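Local structure of putative dehydrogenase (Pseudomonas fluorescens, 6UUG) at residues A342-K347 against D393-E398; R37-E42 against D62-S67. The protein catalyses the flavin-dependent oxidation of methanesulfinate, as the monooxygenase component MsuC of a two-component system used in bacterial sulfur assimilation. All coordinates share one frame; numbering follows the deposited sequence.

Contact 1 and contact 2 belong to the two helical parts of an acyl-CoA dehydrogenase-type fold. Contact 2 pairs the first two helices of the chain, in the N-terminal domain. Contact 1 joins helix 333-360 to the last helix, 392-405. They do not touch. Their centres are 33 Å apart and their nearest atoms about 21 Å apart. Each centre lies 17 Å from the centre of the chain, on opposite sides of it. Contact 2 closes along the chain before contact 1 opens. In relatives of this fold the flavin sits between the middle beta domain and the helical domains; contacts 1 and 2 both join helices of these flanking domains.

Contact 1 (A342-K347 against D393-E398); sequences AIATAK and DYKLHE
A344 sets its methyl against the side chains of K395 and E398, which reach over from the facing helix. This is helix-helix packing in the C-terminal helical domain of the acyl-CoA dehydrogenase fold. Helix 392-405, the last of the chain, lies here against helix 333-360. The two backbones come to 6.8 Å between A344 CA and K395 CA. The small alanine is consistent with this close approach. Its CB is 4.3 Å from K395 CD. No hydrogen bond crosses between the segments. The two reaching side chains are tied to each other instead. K395 NZ and E398 OE1 form a salt bridge at 3.2 Å, one turn apart on the same helix, and its hydrogen bond is weak. The K395 chain is bent to get there. Its second torsion, at -91°, turns CD aside, and the amino group comes down beside the carboxylate. E398 has CG anti to the backbone N (chi1 171°) and runs on extended toward A344.

K347 also leans to this side, with its NZ 5.8 Å from K395 NZ. Both lysines turn to D390, by a salt bridge from K347 and a long, weak ion pair from K395. Y394 OH is hydrogen-bonded to D293 of the third subunit, so helix 392-405 also takes part in the tetramer. Back at the contact, the second carboxylate oxygen of the glutamate rests on the alanine methyl, with E398 OE2 3.8 Å from A344 CB.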
loop_
_atom_site.group_PDB
_atom_site.type_symbol
_atom_site.label_atom_id
_atom_site.label_comp_id
_atom_site.label_asym_id
_atom_site.label_seq_id
_atom_site.Cartn_x
_atom_site.Cartn_y
_atom_site.Cartn_z
ATOM N N ALA A 342 3.194 -9.911 -21.592
ATOM C CA ALA A 342 3.311 -10.883 -20.506
ATOM C C ALA A 342 4.606 -10.695 -19.721
ATOM O O ALA A 342 4.628 -10.868 -18.494
ATOM C CB ALA A 342 3.242 -12.310 -21.067
ATOM N N ILE A 343 5.707 -10.388 -20.412
ATOM C CA ILE A 343 6.987 -10.172 -19.735
ATOM C C ILE A 343 6.933 -8.901 -18.893
ATOM O O ILE A 343 7.405 -8.864 -17.746
ATOM C CB ILE A 343 8.137 -10.102 -20.758
ATOM C CG1 ILE A 343 8.389 -11.476 -21.391
ATOM C CG2 ILE A 343 9.412 -9.583 -20.078
ATOM C CD1 ILE A 343 9.229 -11.398 -22.712
ATOM N N ALA A 344 6.398 -7.823 -19.466
ATOM C CA ALA A 344 6.331 -6.572 -18.707
ATOM C C ALA A 344 5.456 -6.724 -17.479
ATOM O O ALA A 344 5.766 -6.166 -16.422
ATOM C CB ALA A 344 5.804 -5.436 -19.586
ATOM N N THR A 345 4.368 -7.493 -17.597
ATOM C CA THR A 345 3.496 -7.755 -16.454
ATOM C C THR A 345 4.263 -8.478 -15.354
ATOM O O THR A 345 4.192 -8.103 -14.174
ATOM C CB THR A 345 2.296 -8.592 -16.920
ATOM O OG1 THR A 345 1.519 -7.836 -17.861
ATOM C CG2 THR A 345 1.413 -8.982 -15.756
ATOM N N ALA A 346 5.013 -9.520 -15.730
ATOM C CA ALA A 346 5.836 -10.249 -14.763
ATOM C C ALA A 346 6.918 -9.363 -14.156
ATOM O O ALA A 346 7.202 -9.453 -12.952
ATOM C CB ALA A 346 6.468 -11.479 -15.430
ATOM N N LYS A 347 7.543 -8.508 -14.973
ATOM C CA LYS A 347 8.614 -7.650 -14.477
ATOM C C LYS A 347 8.099 -6.643 -13.460
ATOM O O LYS A 347 8.760 -6.397 -12.438
ATOM C CB LYS A 347 9.297 -6.931 -15.649
ATOM C CG LYS A 347 10.637 -6.296 -15.226
ATOM C CD LYS A 347 11.465 -5.788 -16.400
ATOM C CE LYS A 347 12.684 -5.002 -15.890
ATOM N NZ LYS A 347 12.778 -3.673 -16.535
ATOM N N ASP A 393 7.300 3.304 -13.782
ATOM C CA ASP A 393 6.108 4.081 -14.114
ATOM C C ASP A 393 5.811 4.013 -15.602
ATOM O O ASP A 393 4.649 4.012 -16.010
ATOM C CB ASP A 393 6.270 5.536 -13.679
ATOM C CG ASP A 393 6.191 5.708 -12.179
ATOM O OD1 ASP A 393 5.305 5.087 -11.550
ATOM O OD2 ASP A 393 7.033 6.452 -11.645
ATOM N N TYR A 394 6.850 3.977 -16.431
ATOM C CA TYR A 394 6.605 3.906 -17.863
ATOM C C TYR A 394 6.283 2.489 -18.323
ATOM O O TYR A 394 5.630 2.324 -19.359
ATOM C CB TYR A 394 7.791 4.521 -18.622
ATOM C CG TYR A 394 7.668 6.030 -18.575
ATOM C CD1 TYR A 394 6.745 6.688 -19.378
ATOM C CD2 TYR A 394 8.410 6.791 -17.673
ATOM C CE1 TYR A 394 6.583 8.068 -19.321
ATOM C CE2 TYR A 394 8.260 8.194 -17.612
ATOM C CZ TYR A 394 7.339 8.813 -18.438
ATOM O OH TYR A 394 7.162 10.179 -18.395
ATOM N N LYS A 395 6.689 1.464 -17.559
ATOM C CA LYS A 395 6.170 0.120 -17.808
ATOM C C LYS A 395 4.672 0.055 -17.549
ATOM O O LYS A 395 3.927 -0.572 -18.314
ATOM C CB LYS A 395 6.909 -0.910 -16.941
ATOM C CG LYS A 395 8.375 -1.179 -17.369
ATOM C CD LYS A 395 8.505 -2.354 -18.379
ATOM C CE LYS A 395 8.272 -1.918 -19.824
ATOM N NZ LYS A 395 8.967 -2.796 -20.826
ATOM N N LEU A 396 4.210 0.698 -16.466
ATOM C CA LEU A 396 2.780 0.741 -16.188
ATOM C C LEU A 396 2.038 1.504 -17.278
ATOM O O LEU A 396 0.909 1.151 -17.636
ATOM C CB LEU A 396 2.535 1.379 -14.810
ATOM C CG LEU A 396 2.967 0.495 -13.631
ATOM C CD1 LEU A 396 2.936 1.271 -12.312
ATOM C CD2 LEU A 396 2.063 -0.726 -13.556
ATOM N N HIS A 397 2.653 2.574 -17.792
ATOM C CA HIS A 397 2.067 3.320 -18.901
ATOM C C HIS A 397 1.830 2.403 -20.106
ATOM O O HIS A 397 0.728 2.367 -20.670
ATOM C CB HIS A 397 2.997 4.492 -19.243
ATOM C CG HIS A 397 2.444 5.448 -20.260
ATOM N ND1 HIS A 397 2.372 5.140 -21.604
ATOM C CD2 HIS A 397 2.002 6.724 -20.142
ATOM C CE1 HIS A 397 1.875 6.176 -22.264
ATOM N NE2 HIS A 397 1.643 7.149 -21.402
ATOM N N GLU A 398 2.851 1.624 -20.483
ATOM C CA GLU A 398 2.741 0.688 -21.608
ATOM C C GLU A 398 1.657 -0.365 -21.363
ATOM O O GLU A 398 0.844 -0.662 -22.247
ATOM C CB GLU A 398 4.108 0.023 -21.838
ATOM C CG GLU A 398 4.116 -1.132 -22.830
ATOM C CD GLU A 398 5.307 -2.077 -22.636
ATOM O OE1 GLU A 398 6.440 -1.582 -22.448
ATOM O OE2 GLU A 398 5.091 -3.321 -22.666
#

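Contact 2 (R37-E42 against D62-S67); sequences RQLAAE and DALRDS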
loop_
_atom_site.group_PDB
_atom_site.type_symbol
_atom_site.label_atom_id
_atom_site.label_comp_id
_atom_site.label_asym_id
_atom_site.label_seq_id
_atom_site.Cartn_x
_atom_site.Cartn_y
_atom_site.Cartn_z
ATOM N N ARG A 37 22.600 -25.741 -9.271
ATOM C CA ARG A 37 22.295 -25.697 -7.843
ATOM C C ARG A 37 23.516 -26.084 -7.016
ATOM O O ARG A 37 23.744 -25.536 -5.931
ATOM C CB ARG A 37 21.109 -26.606 -7.521
ATOM C CG ARG A 37 19.784 -26.111 -8.079
ATOM C CD ARG A 37 18.775 -27.240 -8.275
ATOM N NE ARG A 37 18.033 -27.560 -7.061
ATOM N N GLN A 38 24.312 -27.021 -7.528
ATOM C CA GLN A 38 25.569 -27.383 -6.888
ATOM C C GLN A 38 26.539 -26.208 -6.883
ATOM O O GLN A 38 27.168 -25.916 -5.862
ATOM C CB GLN A 38 26.152 -28.592 -7.617
ATOM C CG GLN A 38 27.498 -29.076 -7.180
ATOM C CD GLN A 38 27.857 -30.355 -7.906
ATOM O OE1 GLN A 38 27.436 -31.441 -7.506
ATOM N NE2 GLN A 38 28.596 -30.232 -9.002
ATOM N N LEU A 39 26.679 -25.529 -8.028
ATOM C CA LEU A 39 27.517 -24.337 -8.100
ATOM C C LEU A 39 27.007 -23.254 -7.163
ATOM O O LEU A 39 27.794 -22.589 -6.477
ATOM C CB LEU A 39 27.544 -23.790 -9.531
ATOM C CG LEU A 39 28.403 -24.428 -10.610
ATOM C CD1 LEU A 39 28.125 -23.717 -11.919
ATOM C CD2 LEU A 39 29.865 -24.300 -10.229
ATOM N N ALA A 40 25.688 -23.034 -7.163
ATOM C CA ALA A 40 25.092 -22.026 -6.292
ATOM C C ALA A 40 25.454 -22.273 -4.832
ATOM O O ALA A 40 25.736 -21.329 -4.087
ATOM C CB ALA A 40 23.573 -22.016 -6.480
ATOM N N ALA A 41 25.447 -23.539 -4.405
ATOM C CA ALA A 41 25.850 -23.862 -3.037
ATOM C C ALA A 41 27.290 -23.429 -2.766
ATOM O O ALA A 41 27.592 -22.875 -1.699
ATOM C CB ALA A 41 25.675 -25.360 -2.782
ATOM N N GLU A 42 28.193 -23.670 -3.720
ATOM C CA GLU A 42 29.575 -23.228 -3.560
ATOM C C GLU A 42 29.667 -21.707 -3.575
ATOM O O GLU A 42 30.394 -21.116 -2.765
ATOM C CB GLU A 42 30.459 -23.831 -4.657
ATOM C CG GLU A 42 30.542 -25.346 -4.620
ATOM N N ASP A 62 35.481 -18.697 -13.572
ATOM C CA ASP A 62 36.155 -19.905 -14.048
ATOM C C ASP A 62 35.347 -21.156 -13.717
ATOM O O ASP A 62 35.317 -22.110 -14.504
ATOM C CB ASP A 62 37.564 -20.006 -13.449
ATOM C CG ASP A 62 38.549 -19.030 -14.082
ATOM O OD1 ASP A 62 38.271 -18.511 -15.188
ATOM O OD2 ASP A 62 39.606 -18.786 -13.462
ATOM N N ALA A 63 34.688 -21.173 -12.556
ATOM C CA ALA A 63 33.820 -22.295 -12.215
ATOM C C ALA A 63 32.679 -22.437 -13.217
ATOM O O ALA A 63 32.264 -23.555 -13.535
ATOM C CB ALA A 63 33.276 -22.127 -10.797
ATOM N N LEU A 64 32.151 -21.315 -13.714
ATOM C CA LEU A 64 31.172 -21.369 -14.797
ATOM C C LEU A 64 31.788 -21.928 -16.076
ATOM O O LEU A 64 31.168 -22.753 -16.759
ATOM C CB LEU A 64 30.584 -19.974 -15.047
ATOM C CG LEU A 64 29.651 -19.445 -13.953
ATOM C CD1 LEU A 64 29.243 -18.004 -14.271
ATOM C CD2 LEU A 64 28.426 -20.316 -13.842
ATOM N N ARG A 65 33.004 -21.495 -16.415
ATOM C CA ARG A 65 33.690 -22.040 -17.588
ATOM C C ARG A 65 33.790 -23.559 -17.520
ATOM O O ARG A 65 33.449 -24.262 -18.479
ATOM C CB ARG A 65 35.083 -21.422 -17.719
ATOM C CG ARG A 65 35.089 -20.002 -18.227
ATOM C CD ARG A 65 36.496 -19.446 -18.304
ATOM N NE ARG A 65 36.474 -18.153 -18.974
ATOM C CZ ARG A 65 36.411 -16.979 -18.353
ATOM N NH1 ARG A 65 36.409 -16.913 -17.026
ATOM N NH2 ARG A 65 36.369 -15.861 -19.067
ATOM N N ASP A 66 34.221 -24.087 -16.372
ATOM C CA ASP A 66 34.413 -25.525 -16.225
ATOM C C ASP A 66 33.100 -26.298 -16.154
ATOM O O ASP A 66 33.090 -27.496 -16.442
ATOM C CB ASP A 66 35.259 -25.796 -14.982
ATOM C CG ASP A 66 36.662 -25.220 -15.099
ATOM O OD1 ASP A 66 37.098 -24.947 -16.242
ATOM O OD2 ASP A 66 37.324 -25.041 -14.056
ATOM N N SER A 67 31.991 -25.638 -15.799
ATOM C CA SER A 67 30.717 -26.329 -15.599
ATOM C C SER A 67 30.071 -26.797 -16.895
ATOM O O SER A 67 29.209 -27.684 -16.858
ATOM C CB SER A 67 29.729 -25.408 -14.880
ATOM O OG SER A 67 29.331 -24.350 -15.747
#
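The helical segments 37-42 and 62-67 run nearly antiparallel, with an angle of 161° between their directions. Their axes stay 11.4 Å apart at closest approach. L39 and A63 are the nearest pair, 7.8 Å between their CA atoms. From segment 37-42, L39 makes every contact.

L39 points toward the facing helix and spreads its two methyls over three of its residues. L39 CD2 meets A63 CB at 4.1 Å. L39 CD1 lies 3.9 Å from L64 CD2, the two leucine side chains crossing at a slant. The same CD1 reaches the next turn at S67 CB, 3.8 Å away. L39 has CG anti to its carbonyl carbon (chi1 -78°), which aims the fork at these three residues. L64 leaves its helix to one side, and its end swings back to L39. With an alanine at L39 both methyls would be gone, which would probably open a gap beside A63 and S67 and leave L64 CD2 without its neighbour on helix 32-53.

No hydrogen bond joins the segments. S67 turns its hydroxyl back to its own helix. S67 OG donates to L64 O at 2.6 Å, with an angle of 123° at the oxygen and the donor tilted from the carbonyl plane. S67 N donates to the same oxygen, so two bonds grip it. S67 OG lies only slightly further from L39 CD1 than S67 CB does. F95 of helix 85-96 touches both L39 and L64.

A loop of only a few residues links helix 32-53 to helix 58-67. The pair is an antiparallel helical hairpin, at the start of the N-terminal helical domain of the acyl-CoA dehydrogenase fold.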